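Local coordinates for protein PHB depolymerase (PDB 2D81) that catalyses the hydrolysis of the polyester polyhydroxybutyrate, probably as a serine esterase of alpha/beta hydrolase fold, at residues G17-G22 with A133-P138; H224-G229 with S239-N244; I93-G98 with A114-F119. All blocks are in the same frame, centred on the assembly; numbering follows the deposited sequence.

Contact 1 of 3, residues G17-G22 with A133-P138; sequences GLASGG and AVHTFP. With RB3 ((1R)-3-{[(1R)-3-methoxy-1-methyl-3-oxopropyl]oxy}-1-methyl-3-oxopropyl (3R)-3-hydroxybutanoate), chain C.
Ala19 CB meets the imidazole of His135 at its edge, near the ring plane, and lies 3.2 Å from His135 NE2. CE1 of the same ring is the next atom along that edge. His135 carries its CG anti to the backbone N (chi1 -163°), which swings the end of the ring nearer to 17-22 than the direction of its first bond would suggest. Leu18, one residue before, fills the other half of the contact. Its CB abuts the edge of the Phe137 ring in plane, with Phe137 CD1 4.0 Å away. From CG the two methyls part: Leu18 CD1 goes to the backbone of Thr136, 3.9 Å from Thr136 O, while Leu18 CD2 settles beside Phe137, 3.8 Å from Phe137 N and 3.9 Å from Phe137 CB. The sharp turn between strand 13-18 and helix 20-31 is the nucleophile elbow of the alpha/beta hydrolase fold. Ala19 sits at its apex, at the N-cap of the helix, with the strained phi/psi pair 61°/-115° expected of that position. This alanine is an engineered replacement of serine; a serine here would carry its hydroxyl on this CB, probably within reach of His135 NE2. On the far side of the imidazole, His135 ND1 is hydrogen-bonded to Asp101 OD1, consistent with a Ser-His-Asp catalytic triad from which the hydroxyl has been removed. The bound hydroxybutyrate trimer reaches the same end of the imidazole, its C2A 3.8 Å from His135 NE2. It also passes the first turn of the helix, where Ser20 N lies 3.7 Å from the methyl carbon C4A of RB3. Thr136 OG1 turns to Ser158 OG, and His135 O takes a hydrogen bond from Ser152 OG.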
ATOM      1  N   GLY A  17       0.371   0.140   2.447  1.00  5.04           N
ATOM      2  CA  GLY A  17       0.001   1.516   2.173  1.00  6.87           C
ATOM      3  C   GLY A  17      -0.918   2.110   3.220  1.00  6.53           C
ATOM      4  O   GLY A  17      -1.448   1.393   4.071  1.00  6.97           O
ATOM      5  N   LEU A  18      -1.101   3.426   3.154  1.00  7.21           N
ATOM      6  CA  LEU A  18      -1.945   4.146   4.105  1.00  6.57           C
ATOM      7  C   LEU A  18      -3.248   4.605   3.456  1.00  6.81           C
ATOM      8  O   LEU A  18      -3.237   5.190   2.374  1.00  8.38           O
ATOM      9  CB  LEU A  18      -1.205   5.372   4.640  1.00  6.27           C
ATOM     10  CG  LEU A  18      -2.018   6.301   5.547  1.00  6.05           C
ATOM     11  CD1 LEU A  18      -2.259   5.639   6.901  1.00  8.41           C
ATOM     12  CD2 LEU A  18      -1.266   7.608   5.723  1.00  6.38           C
ATOM     13  N   ALA A  19      -4.362   4.346   4.134  1.00  7.47           N
ATOM     14  CA  ALA A  19      -5.660   4.895   3.752  1.00  7.92           C
ATOM     15  C   ALA A  19      -6.076   4.434   2.355  1.00  7.29           C
ATOM     16  O   ALA A  19      -6.292   3.241   2.139  1.00  7.49           O
ATOM     17  CB  ALA A  19      -5.619   6.417   3.829  1.00  9.79           C
ATOM     18  N   SER A  20      -6.191   5.360   1.406  1.00  8.12           N
ATOM     19  CA  SER A  20      -6.505   4.945   0.041  1.00  6.92           C
ATOM     20  C   SER A  20      -5.385   4.037  -0.461  1.00  7.83           C
ATOM     21  O   SER A  20      -5.622   3.124  -1.253  1.00  7.07           O
ATOM     22  CB  SER A  20      -6.671   6.158  -0.894  1.00  7.95           C
ATOM     23  OG  SER A  20      -5.463   6.892  -1.053  1.00  7.50           O
ATOM     24  N   GLY A  21      -4.170   4.285   0.021  1.00  5.92           N
ATOM     25  CA  GLY A  21      -3.051   3.415  -0.299  1.00  6.87           C
ATOM     26  C   GLY A  21      -3.139   2.078   0.412  1.00  6.00           C
ATOM     27  O   GLY A  21      -2.616   1.069  -0.072  1.00  4.22           O
ATOM     28  N   GLY A  22      -3.800   2.070   1.568  1.00  5.80           N
ATOM     29  CA  GLY A  22      -4.047   0.824   2.272  1.00  5.73           C
ATOM     30  C   GLY A  22      -5.122   0.008   1.579  1.00  6.01           C
ATOM     31  O   GLY A  22      -4.993  -1.206   1.427  1.00  5.80           O
ATOM     32  N   ALA A 133      -4.002   7.256  18.407  1.00 10.04           N
ATOM     33  CA  ALA A 133      -3.563   7.687  17.084  1.00  9.10           C
ATOM     34  C   ALA A 133      -4.759   7.989  16.187  1.00  8.64           C
ATOM     35  O   ALA A 133      -5.756   7.262  16.199  1.00  8.27           O
ATOM     36  CB  ALA A 133      -2.688   6.609  16.446  1.00 11.00           C
ATOM     37  N   VAL A 134      -4.662   9.064  15.412  1.00  8.43           N
ATOM     38  CA  VAL A 134      -5.713   9.404  14.462  1.00  9.17           C
ATOM     39  C   VAL A 134      -5.355   8.890  13.071  1.00  7.81           C
ATOM     40  O   VAL A 134      -4.474   8.038  12.921  1.00  8.42           O
ATOM     41  CB  VAL A 134      -5.937  10.933  14.394  1.00  9.15           C
ATOM     42  CG1 VAL A 134      -6.324  11.459  15.772  1.00 11.25           C
ATOM     43  CG2 VAL A 134      -4.680  11.628  13.891  1.00 11.94           C
ATOM     44  N   HIS A 135      -6.037   9.409  12.055  1.00  8.14           N
ATOM     45  CA  HIS A 135      -5.728   9.051  10.681  1.00  8.37           C
ATOM     46  C   HIS A 135      -4.421   9.702  10.229  1.00  7.44           C
ATOM     47  O   HIS A 135      -4.395  10.868   9.836  1.00  8.07           O
ATOM     48  CB  HIS A 135      -6.861   9.487   9.758  1.00 11.30           C
ATOM     49  CG  HIS A 135      -6.821   8.825   8.419  1.00 12.11           C
ATOM     50  ND1 HIS A 135      -7.106   7.487   8.244  1.00 14.34           N
ATOM     51  CD2 HIS A 135      -6.494   9.303   7.196  1.00 12.55           C
ATOM     52  CE1 HIS A 135      -6.953   7.171   6.971  1.00 13.79           C
ATOM     53  NE2 HIS A 135      -6.582   8.256   6.314  1.00 13.34           N
ATOM     54  N   THR A 136      -3.338   8.935  10.287  1.00  6.99           N
ATOM     55  CA  THR A 136      -2.013   9.433   9.954  1.00  7.56           C
ATOM     56  C   THR A 136      -1.096   8.217   9.865  1.00  7.37           C
ATOM     57  O   THR A 136      -1.425   7.157  10.406  1.00  7.51           O
ATOM     58  CB  THR A 136      -1.505  10.393  11.058  1.00  6.74           C
ATOM     59  OG1 THR A 136      -0.338  11.087  10.597  1.00  8.36           O
ATOM     60  CG2 THR A 136      -1.158   9.616  12.323  1.00  7.91           C
ATOM     61  N   PHE A 137       0.037   8.347   9.180  1.00  6.03           N
ATOM     62  CA  PHE A 137       0.994   7.244   9.140  1.00  6.53           C
ATOM     63  C   PHE A 137       1.797   7.227  10.436  1.00  6.93           C
ATOM     64  O   PHE A 137       2.433   8.217  10.787  1.00  6.87           O
ATOM     65  CB  PHE A 137       1.956   7.382   7.958  1.00  7.08           C
ATOM     66  CG  PHE A 137       2.692   6.113   7.647  1.00  7.34           C
ATOM     67  CD1 PHE A 137       2.231   5.252   6.657  1.00  7.76           C
ATOM     68  CD2 PHE A 137       3.805   5.741   8.392  1.00  6.80           C
ATOM     69  CE1 PHE A 137       2.863   4.040   6.417  1.00  6.77           C
ATOM     70  CE2 PHE A 137       4.447   4.525   8.159  1.00  9.44           C
ATOM     71  CZ  PHE A 137       3.971   3.672   7.166  1.00  8.82           C
ATOM     72  N   PRO A 138       1.790   6.094  11.157  1.00  7.48           N
ATOM     73  CA  PRO A 138       2.524   5.975  12.421  1.00  5.96           C
ATOM     74  C   PRO A 138       4.024   5.700  12.294  1.00  7.03           C
ATOM     75  O   PRO A 138       4.430   4.677  11.743  1.00  6.07           O
ATOM     76  CB  PRO A 138       1.799   4.836  13.123  1.00  7.32           C
ATOM     77  CG  PRO A 138       1.481   3.918  11.973  1.00  7.53           C
ATOM     78  CD  PRO A 138       0.995   4.877  10.891  1.00  6.53           C
TER
HETATM   79  O1M RB3 C 451      -9.602  10.894   4.071  1.00 30.39           O
HETATM   80  C1A RB3 C 451      -8.891  10.190   3.320  1.00 27.41           C
HETATM   81  O1A RB3 C 451      -8.094  10.615   2.456  1.00 30.84           O
HETATM   82  C2A RB3 C 451      -9.010   8.672   3.476  1.00 24.10           C
HETATM   83  C3A RB3 C 451      -9.400   8.006   2.155  1.00 19.82           C
HETATM   84  C4A RB3 C 451      -9.524   6.498   2.388  1.00 18.87           C
HETATM   85  O3A RB3 C 451     -10.665   8.528   1.717  1.00 18.25           O
HETATM   86  C1B RB3 C 451     -10.726   8.681   0.366  1.00 16.84           C
HETATM   87  O1B RB3 C 451      -9.996   8.025  -0.375  1.00 11.77           O
HETATM   88  C2B RB3 C 451     -11.723   9.693  -0.205  1.00 17.31           C
HETATM   89  C3B RB3 C 451     -11.979   9.514  -1.705  1.00 17.59           C
HETATM   90  C4B RB3 C 451     -12.627   8.160  -2.003  1.00 17.31           C
HETATM   91  O3B RB3 C 451     -12.867  10.550  -2.152  1.00 22.14           O
HETATM   92  C1C RB3 C 451     -12.209  11.696  -2.475  1.00 23.34           C
HETATM   93  O1C RB3 C 451     -11.209  12.037  -1.844  1.00 24.73           O
HETATM   94  C2C RB3 C 451     -12.738  12.560  -3.621  1.00 24.97           C
HETATM   95  C3C RB3 C 451     -13.108  13.961  -3.129  1.00 26.39           C
HETATM   96  C4C RB3 C 451     -13.664  14.805  -4.277  1.00 26.08           C
HETATM   97  O3C RB3 C 451     -14.069  13.859  -2.075  1.00 29.55           O

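Contact 2 of 3, residues H224-G229 with S239-N244; sequences HVALHG and SRFIQN
This is an aromatic CH-pi contact between the C-terminal end of strand 221-227 and the short helix 240-244, buried beside the central sheet. The CA of His228 stands over one face of the Phe241 ring, 3.7 Å from the centroid and only 14° off the normal. His228 CB continues across the same face toward the root of the ring, 3.8 Å from Phe241 CG. At the far end of the ring, Phe241 CZ lies 3.8 Å from Leu227 O, while Ala226 CB comes up at the edge, 4.5 Å from Phe241 CE2. The His228 imidazole takes no part in this CH-pi contact: with chi1 at 68° its CG lies between the backbone N and the carbonyl carbon, and the ring leads off toward Trp285. There His228 ND1 gives a nearly straight, in-plane hydrogen bond to Gly229 O (2.7 Å, 169°), and NE2 is bonded to Ala263 N. Exchanging Phe241 for an alanine would take the ring off the backbone of His228 and would probably leave a gap there, its CA hydrogen without an aromatic partner. Flanked by two peptide groups, the CA-H of His228 is likely to be polarised enough to favour the electron-rich face, so weak electrostatics would add to dispersion here.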
ATOM      1  N   HIS A 224       9.573  -4.334  -1.488  1.00  7.24           N
ATOM      2  CA  HIS A 224       8.324  -3.913  -0.865  1.00  5.28           C
ATOM      3  C   HIS A 224       7.810  -2.671  -1.582  1.00  5.86           C
ATOM      4  O   HIS A 224       8.553  -1.709  -1.789  1.00  6.78           O
ATOM      5  CB  HIS A 224       8.545  -3.587   0.615  1.00  6.57           C
ATOM      6  CG  HIS A 224       7.285  -3.278   1.363  1.00  5.88           C
ATOM      7  ND1 HIS A 224       6.369  -4.248   1.711  1.00  6.01           N
ATOM      8  CD2 HIS A 224       6.780  -2.105   1.817  1.00  5.92           C
ATOM      9  CE1 HIS A 224       5.357  -3.687   2.348  1.00  6.59           C
ATOM     10  NE2 HIS A 224       5.582  -2.387   2.425  1.00  5.77           N
ATOM     11  N   VAL A 225       6.538  -2.704  -1.963  1.00  3.81           N
ATOM     12  CA  VAL A 225       5.884  -1.557  -2.572  1.00  5.30           C
ATOM     13  C   VAL A 225       5.119  -0.808  -1.484  1.00  5.26           C
ATOM     14  O   VAL A 225       4.273  -1.388  -0.806  1.00  6.06           O
ATOM     15  CB  VAL A 225       4.895  -2.012  -3.670  1.00  5.84           C
ATOM     16  CG1 VAL A 225       4.252  -0.802  -4.340  1.00  7.12           C
ATOM     17  CG2 VAL A 225       5.625  -2.865  -4.698  1.00  8.65           C
ATOM     18  N   ALA A 226       5.431   0.472  -1.313  1.00  3.91           N
ATOM     19  CA  ALA A 226       4.775   1.287  -0.292  1.00  4.93           C
ATOM     20  C   ALA A 226       3.924   2.379  -0.938  1.00  5.41           C
ATOM     21  O   ALA A 226       4.424   3.186  -1.724  1.00  6.35           O
ATOM     22  CB  ALA A 226       5.820   1.912   0.630  1.00  4.14           C
ATOM     23  N   LEU A 227       2.639   2.404  -0.597  1.00  5.61           N
ATOM     24  CA  LEU A 227       1.685   3.299  -1.251  1.00  6.05           C
ATOM     25  C   LEU A 227       1.210   4.442  -0.354  1.00  6.82           C
ATOM     26  O   LEU A 227       0.583   4.214   0.680  1.00  7.08           O
ATOM     27  CB  LEU A 227       0.474   2.495  -1.735  1.00  5.76           C
ATOM     28  CG  LEU A 227       0.764   1.377  -2.740  1.00  8.63           C
ATOM     29  CD1 LEU A 227      -0.500   0.562  -2.966  1.00  9.12           C
ATOM     30  CD2 LEU A 227       1.269   1.965  -4.050  1.00 11.28           C
ATOM     31  N   HIS A 228       1.501   5.672  -0.768  1.00  5.65           N
ATOM     32  CA  HIS A 228       1.025   6.860  -0.064  1.00  5.84           C
ATOM     33  C   HIS A 228      -0.503   6.940  -0.097  1.00  6.49           C
ATOM     34  O   HIS A 228      -1.156   6.266  -0.901  1.00  4.88           O
ATOM     35  CB  HIS A 228       1.634   8.119  -0.705  1.00  5.54           C
ATOM     36  CG  HIS A 228       1.127   8.404  -2.087  1.00  4.44           C
ATOM     37  ND1 HIS A 228      -0.117   8.947  -2.325  1.00  6.03           N
ATOM     38  CD2 HIS A 228       1.694   8.214  -3.302  1.00  5.51           C
ATOM     39  CE1 HIS A 228      -0.296   9.080  -3.627  1.00  5.71           C
ATOM     40  NE2 HIS A 228       0.787   8.642  -4.243  1.00  5.94           N
ATOM     41  N   GLY A 229      -1.071   7.761   0.783  1.00  6.17           N
ATOM     42  CA  GLY A 229      -2.513   7.948   0.803  1.00  7.74           C
ATOM     43  C   GLY A 229      -2.924   9.201   0.054  1.00  7.80           C
ATOM     44  O   GLY A 229      -2.108   9.801  -0.642  1.00  8.11           O
ATOM     45  N   SER A 239       8.897  14.807  -1.224  1.00  9.74           N
ATOM     46  CA  SER A 239       9.477  13.520  -0.855  1.00 10.60           C
ATOM     47  C   SER A 239       9.170  13.111   0.585  1.00  9.11           C
ATOM     48  O   SER A 239       9.791  12.195   1.117  1.00  7.90           O
ATOM     49  CB  SER A 239      10.995  13.548  -1.058  1.00 13.16           C
ATOM     50  OG  SER A 239      11.610  14.468  -0.173  1.00 15.00           O
ATOM     51  N   ARG A 240       8.207  13.770   1.217  1.00  9.90           N
ATOM     52  CA  ARG A 240       7.957  13.510   2.629  1.00 11.40           C
ATOM     53  C   ARG A 240       7.454  12.106   2.953  1.00  9.70           C
ATOM     54  O   ARG A 240       7.786  11.564   4.006  1.00 10.23           O
ATOM     55  CB  ARG A 240       7.001  14.556   3.209  1.00 13.98           C
ATOM     56  CG  ARG A 240       7.645  15.924   3.383  1.00 19.16           C
ATOM     57  CD  ARG A 240       6.836  16.809   4.319  1.00 22.04           C
ATOM     58  NE  ARG A 240       7.397  18.152   4.433  1.00 27.05           N
ATOM     59  CZ  ARG A 240       8.616  18.422   4.894  1.00 30.03           C
ATOM     60  NH1 ARG A 240       9.414  17.440   5.291  1.00 32.22           N
ATOM     61  NH2 ARG A 240       9.036  19.678   4.961  1.00 31.95           N
ATOM     62  N   PHE A 241       6.666  11.496   2.074  1.00  9.27           N
ATOM     63  CA  PHE A 241       6.233  10.131   2.356  1.00  7.06           C
ATOM     64  C   PHE A 241       7.424   9.192   2.204  1.00  7.98           C
ATOM     65  O   PHE A 241       7.631   8.291   3.018  1.00  9.43           O
ATOM     66  CB  PHE A 241       5.111   9.680   1.413  1.00  7.42           C
ATOM     67  CG  PHE A 241       4.455   8.386   1.831  1.00  5.76           C
ATOM     68  CD1 PHE A 241       3.369   8.388   2.701  1.00  6.47           C
ATOM     69  CD2 PHE A 241       4.947   7.166   1.379  1.00  7.96           C
ATOM     70  CE1 PHE A 241       2.782   7.187   3.117  1.00  7.46           C
ATOM     71  CE2 PHE A 241       4.369   5.964   1.788  1.00  8.96           C
ATOM     72  CZ  PHE A 241       3.286   5.976   2.658  1.00  6.99           C
ATOM     73  N   ILE A 242       8.211   9.411   1.158  1.00  8.77           N
ATOM     74  CA  ILE A 242       9.371   8.572   0.895  1.00  9.81           C
ATOM     75  C   ILE A 242      10.356   8.599   2.060  1.00 11.72           C
ATOM     76  O   ILE A 242      10.956   7.576   2.396  1.00 13.38           O
ATOM     77  CB  ILE A 242      10.083   9.027  -0.399  1.00 10.63           C
ATOM     78  CG1 ILE A 242       9.157   8.781  -1.596  1.00 10.01           C
ATOM     79  CG2 ILE A 242      11.407   8.282  -0.571  1.00  8.11           C
ATOM     80  CD1 ILE A 242       9.579   9.493  -2.861  1.00 13.33           C
ATOM     81  N   GLN A 243      10.512   9.762   2.683  1.00 10.83           N
ATOM     82  CA  GLN A 243      11.544   9.944   3.700  1.00 14.47           C
ATOM     83  C   GLN A 243      11.047   9.823   5.138  1.00 14.21           C
ATOM     84  O   GLN A 243      11.770   9.331   6.005  1.00 15.39           O
ATOM     85  CB  GLN A 243      12.221  11.303   3.526  1.00 14.73           C
ATOM     86  CG  GLN A 243      12.960  11.465   2.210  1.00 19.99           C
ATOM     87  CD  GLN A 243      13.657  12.805   2.108  1.00 23.29           C
ATOM     88  OE1 GLN A 243      13.028  13.856   2.232  1.00 25.62           O
ATOM     89  NE2 GLN A 243      14.965  12.775   1.879  1.00 26.70           N
ATOM     90  N   ASN A 244       9.822  10.275   5.391  1.00 11.76           N
ATOM     91  CA  ASN A 244       9.327  10.410   6.760  1.00  9.89           C
ATOM     92  C   ASN A 244       8.629   9.165   7.316  1.00  8.37           C
ATOM     93  O   ASN A 244       8.333   9.108   8.508  1.00  7.85           O
ATOM     94  CB  ASN A 244       8.364  11.600   6.855  1.00 12.43           C
ATOM     95  CG  ASN A 244       9.075  12.942   6.840  1.00 15.31           C
ATOM     96  OD1 ASN A 244      10.137  13.095   6.239  1.00 13.98           O
ATOM     97  ND2 ASN A 244       8.474  13.931   7.491  1.00 16.76           N
TER

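Contact 3 of 3, residues I93-G98 with A114-F119; sequences IYMWTG and AQLGNF
Ile93 and Leu116 meet through methyl groups, Ile93 CG2 lying 4.0 Å from Leu116 CD1, and the two side chains cross obliquely. The pair joins a parallel strand to the end of its crossover helix in the beta-alpha-beta unit formed by strand 92-98, helix 106-116 and strand 125-130. Met95, two residues along the strand and so on the same face, comes in more loosely with its sulfur, SD standing 4.4 Å from Leu116 CD1. One methyl of Leu116 thus serves both strand residues. The leucine is extended (chi1 -66°, chi2 176°), which extends CD1 to the strand; Ile93 answers with the branch that is anti to its own backbone N. Around this first shell Met95 also rests on Leu112 and Met109 of the same helix, Ile93 reaches Asp120 in the loop that follows, and Gln115 packs on helix 68-77 with its NE2 bonded to Tyr48 O. The strand itself is fixed by backbone bonds of Ile93 to Asn124 and Ser126 on one flank, and of Tyr94 to Phe40 and Val42 on the other. Tyr94 and Trp96 alternate to the opposite face, where both meet Tyr162. Further on, a backbone bond joins Phe119 N to Leu116 O (2.8 Å), and Asn118 CB lies over the rim of the Phe119 ring. Gln115 O receives two donors of Asn118 on the same face of its carbonyl plane: the backbone N at 3.2 Å, and ND2 at 3.0 Å with an N-H...O angle of 162°, the carbonyl oxygen lying near the plane of the Asn118 amide.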
ATOM      1  N   ILE A  93      -0.063 -11.184   6.687  1.00  7.47           N
ATOM      2  CA  ILE A  93      -0.909 -10.006   6.557  1.00  7.64           C
ATOM      3  C   ILE A  93      -0.821  -9.157   7.814  1.00  6.76           C
ATOM      4  O   ILE A  93      -1.095  -9.629   8.919  1.00  6.15           O
ATOM      5  CB  ILE A  93      -2.381 -10.401   6.305  1.00  7.25           C
ATOM      6  CG1 ILE A  93      -2.478 -11.230   5.022  1.00  8.48           C
ATOM      7  CG2 ILE A  93      -3.251  -9.149   6.187  1.00  8.50           C
ATOM      8  CD1 ILE A  93      -3.869 -11.749   4.724  1.00  9.71           C
ATOM      9  N   TYR A  94      -0.412  -7.906   7.628  1.00  5.12           N
ATOM     10  CA  TYR A  94      -0.283  -6.946   8.715  1.00  5.44           C
ATOM     11  C   TYR A  94      -1.366  -5.882   8.576  1.00  4.83           C
ATOM     12  O   TYR A  94      -1.594  -5.363   7.488  1.00  6.37           O
ATOM     13  CB  TYR A  94       1.096  -6.281   8.668  1.00  5.40           C
ATOM     14  CG  TYR A  94       1.247  -5.128   9.637  1.00  5.62           C
ATOM     15  CD1 TYR A  94       1.620  -5.346  10.961  1.00  6.54           C
ATOM     16  CD2 TYR A  94       0.984  -3.819   9.232  1.00  6.79           C
ATOM     17  CE1 TYR A  94       1.728  -4.288  11.859  1.00  7.46           C
ATOM     18  CE2 TYR A  94       1.085  -2.756  10.122  1.00  8.32           C
ATOM     19  CZ  TYR A  94       1.458  -2.998  11.433  1.00  6.41           C
ATOM     20  OH  TYR A  94       1.550  -1.951  12.316  1.00  7.02           O
ATOM     21  N   MET A  95      -2.032  -5.567   9.682  1.00  4.40           N
ATOM     22  CA  MET A  95      -3.079  -4.550   9.686  1.00  5.43           C
ATOM     23  C   MET A  95      -2.926  -3.621  10.885  1.00  5.68           C
ATOM     24  O   MET A  95      -2.606  -4.069  11.985  1.00  7.35           O
ATOM     25  CB  MET A  95      -4.459  -5.212   9.713  1.00  5.60           C
ATOM     26  CG  MET A  95      -4.822  -5.899   8.408  1.00  5.36           C
ATOM     27  SD  MET A  95      -6.360  -6.823   8.515  1.00  7.27           S
ATOM     28  CE  MET A  95      -5.747  -8.360   9.201  1.00  4.84           C
ATOM     29  N   TRP A  96      -3.146  -2.328  10.663  1.00  5.61           N
ATOM     30  CA  TRP A  96      -2.984  -1.325  11.713  1.00  5.36           C
ATOM     31  C   TRP A  96      -4.088  -0.285  11.655  1.00  4.83           C
ATOM     32  O   TRP A  96      -4.514   0.127  10.578  1.00  5.06           O
ATOM     33  CB  TRP A  96      -1.635  -0.608  11.574  1.00  5.56           C
ATOM     34  CG  TRP A  96      -1.434   0.491  12.590  1.00  5.84           C
ATOM     35  CD1 TRP A  96      -0.949   0.355  13.861  1.00  5.45           C
ATOM     36  CD2 TRP A  96      -1.749   1.882  12.430  1.00  5.26           C
ATOM     37  NE1 TRP A  96      -0.945   1.570  14.501  1.00  6.58           N
ATOM     38  CE2 TRP A  96      -1.429   2.526  13.647  1.00  6.41           C
ATOM     39  CE3 TRP A  96      -2.272   2.648  11.376  1.00  5.53           C
ATOM     40  CZ2 TRP A  96      -1.611   3.902  13.840  1.00  6.67           C
ATOM     41  CZ3 TRP A  96      -2.455   4.019  11.571  1.00  7.19           C
ATOM     42  CH2 TRP A  96      -2.124   4.630  12.795  1.00  5.93           C
ATOM     43  N   THR A  97      -4.543   0.142  12.826  1.00  4.99           N
ATOM     44  CA  THR A  97      -5.415   1.297  12.913  1.00  6.44           C
ATOM     45  C   THR A  97      -5.076   2.107  14.157  1.00  5.93           C
ATOM     46  O   THR A  97      -4.617   1.559  15.163  1.00  6.10           O
ATOM     47  CB  THR A  97      -6.895   0.874  12.974  1.00  8.02           C
ATOM     48  OG1 THR A  97      -7.724   2.044  13.017  1.00  8.69           O
ATOM     49  CG2 THR A  97      -7.157   0.021  14.206  1.00  7.80           C
ATOM     50  N   GLY A  98      -5.285   3.415  14.077  1.00  6.75           N
ATOM     51  CA  GLY A  98      -5.275   4.230  15.279  1.00  7.24           C
ATOM     52  C   GLY A  98      -6.648   4.135  15.918  1.00  7.58           C
ATOM     53  O   GLY A  98      -7.652   4.059  15.213  1.00  6.93           O
ATOM     54  N   ALA A 114     -12.087  -9.172   9.313  1.00  7.32           N
ATOM     55  CA  ALA A 114     -13.115 -10.206   9.270  1.00  7.30           C
ATOM     56  C   ALA A 114     -13.196 -10.805   7.873  1.00  7.90           C
ATOM     57  O   ALA A 114     -13.325 -12.022   7.706  1.00  7.64           O
ATOM     58  CB  ALA A 114     -14.458  -9.618   9.664  1.00  8.02           C
ATOM     59  N   GLN A 115     -13.123  -9.938   6.870  1.00  5.94           N
ATOM     60  CA  GLN A 115     -13.213 -10.374   5.482  1.00  7.07           C
ATOM     61  C   GLN A 115     -12.065 -11.314   5.123  1.00  7.14           C
ATOM     62  O   GLN A 115     -12.288 -12.400   4.589  1.00  7.73           O
ATOM     63  CB  GLN A 115     -13.194  -9.163   4.551  1.00  4.99           C
ATOM     64  CG  GLN A 115     -13.175  -9.519   3.075  1.00  6.47           C
ATOM     65  CD  GLN A 115     -13.008  -8.300   2.197  1.00  6.86           C
ATOM     66  OE1 GLN A 115     -12.085  -7.509   2.388  1.00  7.12           O
ATOM     67  NE2 GLN A 115     -13.898  -8.143   1.221  1.00  5.47           N
ATOM     68  N   LEU A 116     -10.839 -10.890   5.412  1.00  7.63           N
ATOM     69  CA  LEU A 116      -9.664 -11.700   5.105  1.00  7.60           C
ATOM     70  C   LEU A 116      -9.627 -12.963   5.958  1.00  8.54           C
ATOM     71  O   LEU A 116      -9.031 -13.963   5.565  1.00  8.43           O
ATOM     72  CB  LEU A 116      -8.384 -10.879   5.315  1.00  6.65           C
ATOM     73  CG  LEU A 116      -8.212  -9.713   4.337  1.00  8.66           C
ATOM     74  CD1 LEU A 116      -6.969  -8.911   4.681  1.00  6.35           C
ATOM     75  CD2 LEU A 116      -8.125 -10.255   2.921  1.00  8.03           C
ATOM     76  N   GLY A 117     -10.276 -12.917   7.117  1.00  8.40           N
ATOM     77  CA  GLY A 117     -10.319 -14.082   7.987  1.00  9.28           C
ATOM     78  C   GLY A 117     -10.967 -15.293   7.338  1.00  9.46           C
ATOM     79  O   GLY A 117     -10.751 -16.432   7.761  1.00  8.46           O
ATOM     80  N   ASN A 118     -11.767 -15.049   6.306  1.00  7.76           N
ATOM     81  CA  ASN A 118     -12.392 -16.130   5.553  1.00  8.77           C
ATOM     82  C   ASN A 118     -11.373 -16.920   4.745  1.00 10.05           C
ATOM     83  O   ASN A 118     -11.640 -18.056   4.346  1.00 10.73           O
ATOM     84  CB  ASN A 118     -13.457 -15.565   4.608  1.00 10.31           C
ATOM     85  CG  ASN A 118     -14.699 -15.108   5.339  1.00 10.18           C
ATOM     86  OD1 ASN A 118     -15.539 -15.921   5.722  1.00 12.99           O
ATOM     87  ND2 ASN A 118     -14.820 -13.803   5.546  1.00 10.69           N
ATOM     88  N   PHE A 119     -10.212 -16.320   4.500  1.00  9.21           N
ATOM     89  CA  PHE A 119      -9.250 -16.889   3.559  1.00  8.60           C
ATOM     90  C   PHE A 119      -7.845 -17.070   4.124  1.00  8.42           C
ATOM     91  O   PHE A 119      -7.062 -17.854   3.588  1.00  9.36           O
ATOM     92  CB  PHE A 119      -9.171 -16.021   2.304  1.00  9.23           C
ATOM     93  CG  PHE A 119     -10.510 -15.695   1.715  1.00  7.41           C
ATOM     94  CD1 PHE A 119     -11.094 -14.452   1.938  1.00  9.22           C
ATOM     95  CD2 PHE A 119     -11.203 -16.641   0.968  1.00 10.28           C
ATOM     96  CE1 PHE A 119     -12.355 -14.153   1.425  1.00  9.26           C
ATOM     97  CE2 PHE A 119     -12.468 -16.353   0.449  1.00 10.28           C
ATOM     98  CZ  PHE A 119     -13.043 -15.108   0.679  1.00  9.70           C
TER

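How the contacts relate
All three contacts hang on the central sheet. Contacts 1 and 2, with centres 11 Å apart, sit on neighbouring strands joined where Leu18 N lies 3.1 Å from Leu227 O, probably a hydrogen bond; Ser20 OG also packs 3.6 Å from Gly229 C. Contact 3 is nested in the chain loop that contact 1 closes, and the two meet through Trp96, whose CZ3 is 3.5 Å from Thr136 O. Contacts 2 and 3 do not touch, with centres 21 Å apart. The trimer touches contact 1 directly; the His228 side chain of contact 2 is about 9 Å from it, while the side chain of Ile93 in contact 3 is about 9 Å from the attached glycan.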